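PDB 3BWX: Alpha/beta hydrolase from Novosphingobium aromaticivorans, which probably acts as a hydrolase of the alpha/beta hydrolase family and binds calcium ions in the crystal. Local coordinates for residues A89-Q93 with E94-R98; A224-T227 with R228-V232; D239-A243 with Q244-K248. The protein carries 1 engineered substitution. All blocks are in the same frame, centred on the assembly; numbering follows the deposited sequence. Where two conformers were deposited one is given.

Overall arrangement
All three contacts are local and lie where helices meet the loops that lead from or to the central mixed sheet. Interaction 1 (89-98) ends helix 80-94 before strand 99-104, and interaction 2 (224-232) joins helix 219-225 to strand 230-235; interaction 3 (239-248) starts helix 243-250 after that same strand. Each mixes buried leucine packing with more exposed polar groups. The first relies on backbone bonds of a C-terminal cap, the second adds an arginine folded over a turn, and the third uses hydroxyls at a helix N-terminus. Val-232 CG1 meets Leu-241 CD2 at 4.2 Å, linking interactions 2 and 3, whereas interactions 1 and 2 meet through the like-charged Arg-98 and Arg-228.

Interaction 1: residues A89-Q93 with E94-R98; sequences ALLAQ and EGIER. With EDO (1,2-ethanediol), chain M; EDO (1,2-ethanediol), chain L.
Leu-91 and Ile-96 are set roughly perpendicular to each other, CD2 of Leu-91 resting against CG2 of Ile-96 at 3.8 Å. Ile-96 directs its CB back to the helix, and with CG2 anti to its backbone N (CG1 has chi1 -62°) that branch meets the leucine methyl. One residue earlier on the helix, Leu-90 slants across Glu-94, and here CD1 of Leu-90 touches the aliphatic CG of Glu-94 at 3.8 Å. The backbone closes helix 80-94 with a Schellman motif. Ile-96 N reaches Leu-91 O at 3.0 Å, in the carbonyl plane, while Gly-95, at positive phi, sends its N to Ala-92 O from above that carbonyl's plane at 3.2 Å. Farther out, Gln-93 NE2 bonds to Thr-11 O, tying the helix end to strand 6-11, and Phe-20 touches both Leu-90 and Glu-94. An ethanediol, probably from the crystallisation liquor, donates through O1 to Ile-96 O at 2.7 Å. The Leu-91/Ile-96 pair is the hydrophobic contact that accompanies this cap: backbone bonds engage the carbonyls of Leu-91 and Ala-92, while apolar branches hold the outgoing chain against the helix as it turns toward strand 99-104.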
ATOM      1  N   ALA A  89       3.636 -10.800 -12.838  1.00  8.33           N
ATOM      2  CA  ALA A  89       3.658 -10.443 -14.255  1.00  7.31           C
ATOM      3  C   ALA A  89       4.426  -9.119 -14.488  1.00  8.07           C
ATOM      4  O   ALA A  89       5.179  -8.999 -15.449  1.00  9.25           O
ATOM      5  CB  ALA A  89       2.244 -10.326 -14.837  1.00  8.03           C
ATOM      6  N   LEU A  90       4.223  -8.114 -13.623  1.00  6.36           N
ATOM      7  CA  LEU A  90       5.010  -6.889 -13.680  1.00  7.83           C
ATOM      8  C   LEU A  90       6.507  -7.178 -13.550  1.00 10.38           C
ATOM      9  O   LEU A  90       7.316  -6.693 -14.363  1.00  9.75           O
ATOM     10  CB  LEU A  90       4.581  -5.924 -12.571  1.00  9.70           C
ATOM     11  CG  LEU A  90       5.427  -4.680 -12.371  1.00 10.45           C
ATOM     12  CD1 LEU A  90       5.407  -3.763 -13.571  1.00 11.25           C
ATOM     13  CD2 LEU A  90       4.967  -3.894 -11.096  1.00  8.87           C
ATOM     14  N   LEU A  91       6.871  -7.980 -12.548  1.00 10.04           N
ATOM     15  CA  LEU A  91       8.292  -8.260 -12.309  1.00  9.15           C
ATOM     16  C   LEU A  91       8.919  -8.983 -13.497  1.00  8.33           C
ATOM     17  O   LEU A  91      10.056  -8.650 -13.889  1.00  8.79           O
ATOM     18  CB  LEU A  91       8.486  -9.046 -11.014  1.00  9.02           C
ATOM     19  CG  LEU A  91       8.077  -8.322  -9.750  1.00 11.04           C
ATOM     20  CD1 LEU A  91       7.977  -9.313  -8.550  1.00 11.67           C
ATOM     21  CD2 LEU A  91       9.024  -7.140  -9.404  1.00 13.12           C
ATOM     22  N   ALA A  92       8.193  -9.958 -14.062  1.00  7.30           N
ATOM     23  CA  ALA A  92       8.646 -10.709 -15.235  1.00  9.44           C
ATOM     24  C   ALA A  92       8.821  -9.786 -16.426  1.00  7.98           C
ATOM     25  O   ALA A  92       9.853  -9.786 -17.135  1.00  9.53           O
ATOM     26  CB  ALA A  92       7.634 -11.802 -15.589  1.00 11.52           C
ATOM     27  N   GLN A  93       7.812  -8.972 -16.660  1.00  8.37           N
ATOM     28  CA  GLN A  93       7.796  -8.119 -17.847  1.00 10.51           C
ATOM     29  C   GLN A  93       8.860  -7.034 -17.826  1.00 10.63           C
ATOM     30  O   GLN A  93       9.367  -6.626 -18.884  1.00 13.92           O
ATOM     31  CB  GLN A  93       6.379  -7.574 -18.037  1.00  8.57           C
ATOM     32  CG  GLN A  93       5.399  -8.714 -18.587  1.00  9.68           C
ATOM     33  CD  GLN A  93       3.922  -8.321 -18.563  1.00 12.24           C
ATOM     34  OE1 GLN A  93       3.564  -7.198 -18.935  1.00 11.27           O
ATOM     35  NE2 GLN A  93       3.057  -9.247 -18.164  1.00  9.50           N
ATOM     36  N   GLU A  94       9.203  -6.577 -16.614  1.00 10.35           N
ATOM     37  CA  GLU A  94      10.237  -5.553 -16.426  1.00  8.95           C
ATOM     38  C   GLU A  94      11.626  -6.105 -16.160  1.00 11.01           C
ATOM     39  O   GLU A  94      12.582  -5.321 -16.070  1.00 11.93           O
ATOM     40  CB  GLU A  94       9.816  -4.612 -15.300  1.00 11.15           C
ATOM     41  CG  GLU A  94       8.614  -3.741 -15.626  1.00 13.46           C
ATOM     42  CD  GLU A  94       8.909  -2.799 -16.821  1.00 14.75           C
ATOM     43  OE1 GLU A  94       9.910  -2.049 -16.756  1.00 22.58           O
ATOM     44  OE2 GLU A  94       8.151  -2.808 -17.783  1.00 18.81           O
ATOM     45  N   GLY A  95      11.737  -7.422 -16.034  1.00 11.06           N
ATOM     46  CA  GLY A  95      13.029  -8.052 -15.844  1.00  9.70           C
ATOM     47  C   GLY A  95      13.653  -7.816 -14.489  1.00 11.04           C
ATOM     48  O   GLY A  95      14.877  -7.763 -14.334  1.00 14.10           O
ATOM     49  N   ILE A  96      12.817  -7.639 -13.496  1.00  8.97           N
ATOM     50  CA  ILE A  96      13.288  -7.309 -12.149  1.00 10.11           C
ATOM     51  C   ILE A  96      13.496  -8.601 -11.354  1.00 15.49           C
ATOM     52  O   ILE A  96      12.504  -9.320 -11.081  1.00 19.81           O
ATOM     53  CB  ILE A  96      12.273  -6.413 -11.397  1.00 12.27           C
ATOM     54  CG1 ILE A  96      12.093  -5.075 -12.126  1.00 13.22           C
ATOM     55  CG2 ILE A  96      12.694  -6.190  -9.922  1.00 10.69           C
ATOM     56  CD1 ILE A  96      10.814  -4.292 -11.774  1.00 16.13           C
ATOM     57  N   GLU A  97      14.732  -8.865 -10.917  1.00 14.60           N
ATOM     58  CA  GLU A  97      14.987 -10.098 -10.176  1.00 16.29           C
ATOM     59  C   GLU A  97      15.073  -9.840  -8.651  1.00 17.93           C
ATOM     60  O   GLU A  97      14.788 -10.723  -7.829  1.00 23.49           O
ATOM     61  CB  GLU A  97      16.260 -10.778 -10.722  1.00 20.77           C
ATOM     62  CG  GLU A  97      16.104 -11.542 -12.061  1.00 26.63           C
ATOM     63  CD  GLU A  97      17.432 -12.120 -12.568  1.00 24.79           C
ATOM     64  N   ARG A  98      15.536  -8.675  -8.279  1.00 12.43           N
ATOM     65  CA  ARG A  98      15.767  -8.331  -6.867  1.00 11.65           C
ATOM     66  C   ARG A  98      15.254  -6.928  -6.661  1.00 11.89           C
ATOM     67  O   ARG A  98      15.447  -6.077  -7.522  1.00  9.24           O
ATOM     68  CB  ARG A  98      17.233  -8.363  -6.616  1.00 13.49           C
ATOM     69  CG  ARG A  98      17.629  -8.294  -5.215  1.00 18.12           C
ATOM     70  CD  ARG A  98      19.109  -8.604  -5.108  1.00 26.33           C
ATOM     71  NE  ARG A  98      19.495  -8.694  -3.722  1.00 29.30           N
ATOM     72  CZ  ARG A  98      20.207  -7.799  -3.039  1.00 24.66           C
ATOM     73  NH1 ARG A  98      20.664  -6.668  -3.588  1.00 29.80           N
ATOM     74  NH2 ARG A  98      20.451  -8.056  -1.758  1.00 33.79           N
TER
HETATM   75  C1  EDO M 296      12.002 -11.340  -8.754  1.00 25.38           C
HETATM   76  O1  EDO M 296      11.245 -11.487  -9.974  1.00 32.62           O
HETATM   77  C2  EDO M 296      12.548 -12.719  -8.371  1.00 29.56           C
HETATM   78  O2  EDO M 296      13.887 -12.927  -8.841  1.00 41.32           O
HETATM   79  C1  EDO L 295      17.680 -12.779  -6.748  1.00 36.93           C
HETATM   80  O1  EDO L 295      16.511 -13.073  -7.528  1.00 42.74           O
HETATM   81  C2  EDO L 295      17.875 -13.847  -5.671  1.00 41.66           C
HETATM   82  O2  EDO L 295      17.428 -15.147  -6.097  1.00 40.67           O

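Interaction 2: residues A224-T227 with R228-V232; sequences ALAT and RPLLV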
ATOM      1  N   ALA A 224       9.435 -15.743   6.794  1.00 12.01           N
ATOM      2  CA  ALA A 224      10.265 -15.837   5.616  1.00 11.44           C
ATOM      3  C   ALA A 224      10.735 -14.446   5.184  1.00  9.98           C
ATOM      4  O   ALA A 224      11.900 -14.252   4.856  1.00 10.91           O
ATOM      5  CB  ALA A 224       9.539 -16.556   4.475  1.00 12.63           C
ATOM      6  N   LEU A 225       9.818 -13.483   5.190  1.00 10.87           N
ATOM      7  CA  LEU A 225      10.202 -12.091   4.931  1.00 10.80           C
ATOM      8  C   LEU A 225      11.257 -11.556   5.909  1.00  9.82           C
ATOM      9  O   LEU A 225      12.194 -10.851   5.507  1.00 10.06           O
ATOM     10  CB  LEU A 225       8.971 -11.155   4.925  1.00 11.30           C
ATOM     11  CG  LEU A 225       9.177  -9.676   4.566  1.00  9.99           C
ATOM     12  CD1 LEU A 225       9.775  -9.468   3.151  1.00 10.49           C
ATOM     13  CD2 LEU A 225       7.870  -8.930   4.672  1.00  9.48           C
ATOM     14  N   ALA A 226      11.079 -11.863   7.192  1.00  9.77           N
ATOM     15  CA  ALA A 226      11.981 -11.416   8.236  1.00  8.18           C
ATOM     16  C   ALA A 226      13.364 -12.023   8.208  1.00  9.83           C
ATOM     17  O   ALA A 226      14.225 -11.605   8.992  1.00 10.73           O
ATOM     18  CB  ALA A 226      11.343 -11.673   9.591  1.00  7.15           C
ATOM     19  N   THR A 227      13.603 -13.024   7.357  1.00  9.96           N
ATOM     20  CA  THR A 227      14.979 -13.419   7.063  1.00  9.47           C
ATOM     21  C   THR A 227      15.797 -12.400   6.238  1.00  9.35           C
ATOM     22  O   THR A 227      17.021 -12.571   6.068  1.00 10.73           O
ATOM     23  CB  THR A 227      15.070 -14.817   6.352  1.00  7.70           C
ATOM     24  OG1 THR A 227      14.571 -14.709   5.009  1.00 11.81           O
ATOM     25  CG2 THR A 227      14.299 -15.901   7.122  1.00 14.11           C
ATOM     26  N   ARG A 228      15.126 -11.365   5.706  1.00  8.74           N
ATOM     27  CA  ARG A 228      15.732 -10.330   4.904  1.00  7.62           C
ATOM     28  C   ARG A 228      15.652  -9.059   5.754  1.00  9.42           C
ATOM     29  O   ARG A 228      14.814  -9.013   6.668  1.00 11.94           O
ATOM     30  CB  ARG A 228      14.954 -10.167   3.600  1.00 11.36           C
ATOM     31  CG  ARG A 228      14.708 -11.523   2.866  1.00 12.23           C
ATOM     32  CD  ARG A 228      16.006 -12.223   2.455  1.00 12.60           C
ATOM     33  NE  ARG A 228      16.748 -11.269   1.671  1.00 11.45           N
ATOM     34  CZ  ARG A 228      17.988 -10.871   1.884  1.00 16.07           C
ATOM     35  NH1 ARG A 228      18.751 -11.453   2.804  1.00 18.71           N
ATOM     36  NH2 ARG A 228      18.482  -9.893   1.147  1.00 20.97           N
ATOM     37  N   PRO A 229      16.478  -8.037   5.450  1.00  9.78           N
ATOM     38  CA  PRO A 229      16.392  -6.761   6.207  1.00  8.38           C
ATOM     39  C   PRO A 229      14.992  -6.186   6.190  1.00  6.31           C
ATOM     40  O   PRO A 229      14.377  -6.045   5.107  1.00  7.68           O
ATOM     41  CB  PRO A 229      17.378  -5.851   5.489  1.00  8.45           C
ATOM     42  CG  PRO A 229      18.345  -6.809   4.816  1.00 10.61           C
ATOM     43  CD  PRO A 229      17.563  -8.031   4.460  1.00 10.38           C
ATOM     44  N   LEU A 230      14.471  -5.859   7.366  1.00  8.35           N
ATOM     45  CA  LEU A 230      13.066  -5.526   7.522  1.00  7.61           C
ATOM     46  C   LEU A 230      12.868  -4.423   8.524  1.00  7.85           C
ATOM     47  O   LEU A 230      13.380  -4.461   9.644  1.00  8.38           O
ATOM     48  CB  LEU A 230      12.252  -6.772   7.938  1.00  8.79           C
ATOM     49  CG  LEU A 230      10.729  -6.603   8.026  1.00  6.15           C
ATOM     50  CD1 LEU A 230       9.990  -6.185   6.737  1.00  7.23           C
ATOM     51  CD2 LEU A 230      10.133  -7.944   8.579  1.00  9.91           C
ATOM     52  N   LEU A 231      12.030  -3.491   8.097  1.00  8.27           N
ATOM     53  CA  LEU A 231      11.414  -2.476   8.931  1.00  6.78           C
ATOM     54  C   LEU A 231       9.918  -2.702   8.985  1.00  8.14           C
ATOM     55  O   LEU A 231       9.278  -2.915   7.936  1.00  8.21           O
ATOM     56  CB  LEU A 231      11.656  -1.092   8.326  1.00  7.29           C
ATOM     57  CG  LEU A 231      10.843   0.120   8.887  1.00  8.05           C
ATOM     58  CD1 LEU A 231      11.185   0.414  10.360  1.00 12.21           C
ATOM     59  CD2 LEU A 231      11.055   1.391   7.999  1.00  7.48           C
ATOM     60  N   VAL A 232       9.386  -2.606  10.205  1.00  6.65           N
ATOM     61  CA  VAL A 232       7.958  -2.610  10.464  1.00  8.14           C
ATOM     62  C   VAL A 232       7.568  -1.245  11.029  1.00  7.47           C
ATOM     63  O   VAL A 232       8.107  -0.839  12.065  1.00  6.43           O
ATOM     64  CB  VAL A 232       7.543  -3.722  11.419  1.00  8.41           C
ATOM     65  CG1 VAL A 232       6.016  -3.711  11.597  1.00  7.79           C
ATOM     66  CG2 VAL A 232       7.978  -5.063  10.921  1.00  9.59           C
TER
HETATM   67  O   HOH W   1      12.444  -7.976   4.623  1.00 28.59           O
HETATM   68  O   HOH W   2      18.483 -14.516   4.285  1.00 42.41           O
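The Arg-228 guanidinium has Pro-229 CD over the centre of one face, 3.8 Å above its plane, while Thr-227 O lies obliquely to the group, 3.9 Å from NH1. Bends at chi2 (-62°) and chi3 (-55°) fold the arginine chain back over the peptide that precedes it, with CD 3.8 Å from Thr-227 O. Water 2 donates to Thr-227 O and accepts a weak bond from NH1; NE is held by Ile-122 O, at the start of strand 122-128. A glycine in place of Arg-228 would probably leave Ile-122 O without this donor and take away the flat group that Pro-229 CD rests on. Thr-227 OG1 donates to Ala-224 O at 2.7 Å in the carbonyl plane, and that oxygen also accepts from Thr-227 N. On the buried side, Leu-230 runs nearly at right angles to Leu-225, whose CD2 meets CD1 of Leu-230 at 4.0 Å; the other branch, Leu-230 CD2, lies against Ala-226 CB. Arg-228 N donates to Leu-225 O at 3.0 Å, closing a type I beta turn. This turn carries helix 219-225 into strand 230-235, a parallel strand between 122-128 and 255-260 in the central sheet of the alpha/beta hydrolase fold.

Interaction 3: residues D239-A243 with Q244-K248; sequences DILSA and QTAAK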
ATOM      1  N   ASP A 239      -5.801   0.146  14.608  1.00 11.78           N
ATOM      2  CA  ASP A 239      -6.836  -0.886  14.788  1.00 12.84           C
ATOM      3  C   ASP A 239      -6.622  -2.133  13.903  1.00 12.30           C
ATOM      4  O   ASP A 239      -7.527  -2.980  13.802  1.00 14.99           O
ATOM      5  CB  ASP A 239      -8.254  -0.307  14.642  1.00 14.08           C
ATOM      6  CG  ASP A 239      -8.613   0.118  13.221  1.00 19.35           C
ATOM      7  OD1 ASP A 239      -7.799   0.008  12.253  1.00 19.97           O
ATOM      8  OD2 ASP A 239      -9.787   0.530  13.063  1.00 25.13           O
ATOM      9  N   ILE A 240      -5.458  -2.249  13.273  1.00  9.68           N
ATOM     10  CA  ILE A 240      -5.162  -3.325  12.307  1.00 12.65           C
ATOM     11  C   ILE A 240      -3.981  -4.119  12.833  1.00 13.09           C
ATOM     12  O   ILE A 240      -3.989  -5.331  12.843  1.00 14.67           O
ATOM     13  CB  ILE A 240      -4.917  -2.778  10.884  1.00 12.90           C
ATOM     14  CG1 ILE A 240      -6.251  -2.411  10.222  1.00 15.20           C
ATOM     15  CG2 ILE A 240      -4.108  -3.807   9.990  1.00 10.48           C
ATOM     16  CD1 ILE A 240      -6.975  -3.593   9.513  1.00 14.42           C
ATOM     17  N   LEU A 241      -2.988  -3.419  13.333  1.00 11.40           N
ATOM     18  CA  LEU A 241      -1.760  -4.041  13.867  1.00 10.50           C
ATOM     19  C   LEU A 241      -1.655  -3.657  15.341  1.00  9.06           C
ATOM     20  O   LEU A 241      -1.502  -2.456  15.646  1.00  9.25           O
ATOM     21  CB  LEU A 241      -0.548  -3.576  13.083  1.00 10.42           C
ATOM     22  CG  LEU A 241       0.789  -4.119  13.585  1.00  9.91           C
ATOM     23  CD1 LEU A 241       0.823  -5.654  13.498  1.00 11.32           C
ATOM     24  CD2 LEU A 241       1.985  -3.563  12.829  1.00  9.26           C
ATOM     25  N   SER A 242      -1.780  -4.651  16.225  1.00 10.87           N
ATOM     26  CA  SER A 242      -1.662  -4.430  17.645  1.00 13.35           C
ATOM     27  C   SER A 242      -0.200  -4.223  18.078  1.00 12.90           C
ATOM     28  O   SER A 242       0.744  -4.690  17.398  1.00 10.76           O
ATOM     29  CB  SER A 242      -2.293  -5.602  18.407  1.00 12.95           C
ATOM     30  OG  SER A 242      -1.434  -6.738  18.455  1.00 13.85           O
ATOM     31  N   ALA A 243      -0.013  -3.501  19.189  1.00 12.14           N
ATOM     32  CA  ALA A 243       1.323  -3.345  19.756  1.00 11.65           C
ATOM     33  C   ALA A 243       1.963  -4.691  20.088  1.00 11.15           C
ATOM     34  O   ALA A 243       3.170  -4.899  19.878  1.00 12.72           O
ATOM     35  CB  ALA A 243       1.305  -2.428  20.993  1.00 12.04           C
ATOM     36  N   GLN A 244       1.138  -5.613  20.576  0.50 11.39           N
ATOM     37  CA  GLN A 244       1.600  -6.942  20.922  0.50 11.98           C
ATOM     38  C   GLN A 244       2.151  -7.711  19.711  0.50 12.04           C
ATOM     39  O   GLN A 244       3.229  -8.297  19.772  0.50 13.46           O
ATOM     40  CB  GLN A 244       0.473  -7.737  21.610  0.50 13.28           C
ATOM     41  CG  GLN A 244       1.030  -8.770  22.548  0.50 11.32           C
ATOM     42  CD  GLN A 244      -0.011  -9.708  23.181  0.50 11.52           C
ATOM     43  OE1 GLN A 244      -1.104  -9.305  23.562  0.50 16.31           O
ATOM     44  NE2 GLN A 244       0.355 -10.974  23.296  0.50 11.57           N
ATOM     45  N   THR A 245       1.406  -7.709  18.612  1.00 12.47           N
ATOM     46  CA  THR A 245       1.835  -8.397  17.390  1.00 12.94           C
ATOM     47  C   THR A 245       3.122  -7.782  16.821  1.00 12.04           C
ATOM     48  O   THR A 245       4.065  -8.482  16.395  1.00  9.18           O
ATOM     49  CB  THR A 245       0.707  -8.346  16.334  1.00 14.77           C
ATOM     50  OG1 THR A 245      -0.462  -9.044  16.828  1.00 14.50           O
ATOM     51  CG2 THR A 245       1.171  -8.957  15.031  1.00 12.94           C
ATOM     52  N   ALA A 246       3.167  -6.458  16.825  1.00  9.62           N
ATOM     53  CA  ALA A 246       4.371  -5.711  16.390  1.00  9.42           C
ATOM     54  C   ALA A 246       5.596  -6.053  17.228  1.00 11.98           C
ATOM     55  O   ALA A 246       6.658  -6.244  16.686  1.00 10.76           O
ATOM     56  CB  ALA A 246       4.119  -4.191  16.352  1.00  9.44           C
ATOM     57  N   ALA A 247       5.452  -6.152  18.548  1.00 10.54           N
ATOM     58  CA  ALA A 247       6.601  -6.531  19.405  1.00  9.18           C
ATOM     59  C   ALA A 247       7.044  -7.977  19.112  1.00 11.42           C
ATOM     60  O   ALA A 247       8.235  -8.246  19.068  1.00 10.99           O
ATOM     61  CB  ALA A 247       6.292  -6.341  20.881  1.00 11.94           C
ATOM     62  N   LYS A 248       6.100  -8.876  18.840  1.00 10.03           N
ATOM     63  CA  LYS A 248       6.456 -10.226  18.372  1.00 10.73           C
ATOM     64  C   LYS A 248       7.222 -10.216  17.046  1.00 10.60           C
ATOM     65  O   LYS A 248       8.215 -10.897  16.905  1.00 12.08           O
ATOM     66  CB  LYS A 248       5.224 -11.132  18.324  1.00 12.60           C
ATOM     67  CG  LYS A 248       4.711 -11.542  19.684  1.00 20.44           C
ATOM     68  CD  LYS A 248       3.287 -12.042  19.576  1.00 26.79           C
ATOM     69  CE  LYS A 248       2.833 -12.721  20.879  1.00 28.55           C
ATOM     70  NZ  LYS A 248       1.479 -13.319  20.708  1.00 29.91           N
TER
HETATM   71  O   HOH W   3      -2.450  -7.426  15.338  1.00 16.64           O
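Leu-241 lays CD1 against the methyl CG2 of Thr-245 at 3.7 Å, the two side chains meeting at a slant. Its CG is anti to the backbone N (chi1 178°), which brings the isobutyl end against the first turn of the helix, where the other methyl, CD2, lies 4.2 Å from Ala-246 CB. The threonine splits its two branches between different surroundings: CG2 faces the leucine, while OG1, beside its own backbone N at chi1 -62°, turns to the hydroxyl of Ser-242. The serine and threonine oxygens, OG and OG1, are 3.0 Å apart. Ser-242 occupies the N-cap position of helix 243-250. This helix connects the neighbouring parallel strands 230-235 and 255-260, a beta-alpha-beta crossover of the alpha/beta hydrolase fold, and Arg-234 of the first strand touches Ala-243 and Ala-246 while its NE bonds to Leu-241 O. Water 3 bridges the start of the helix, accepting from Ser-242 N and donating to Thr-245 OG1; Glu-133 OE1 is a further hydrogen-bond partner of that hydroxyl. The first helical backbone bonds then follow: Ala-246 N donates to Ser-242 O at 3.1 Å in a nearly straight bond (168°), and Ala-247 N to Ala-243 O at 2.9 Å. Ala-246 directs its CB back at the loop, 3.6 Å from Ser-242 O.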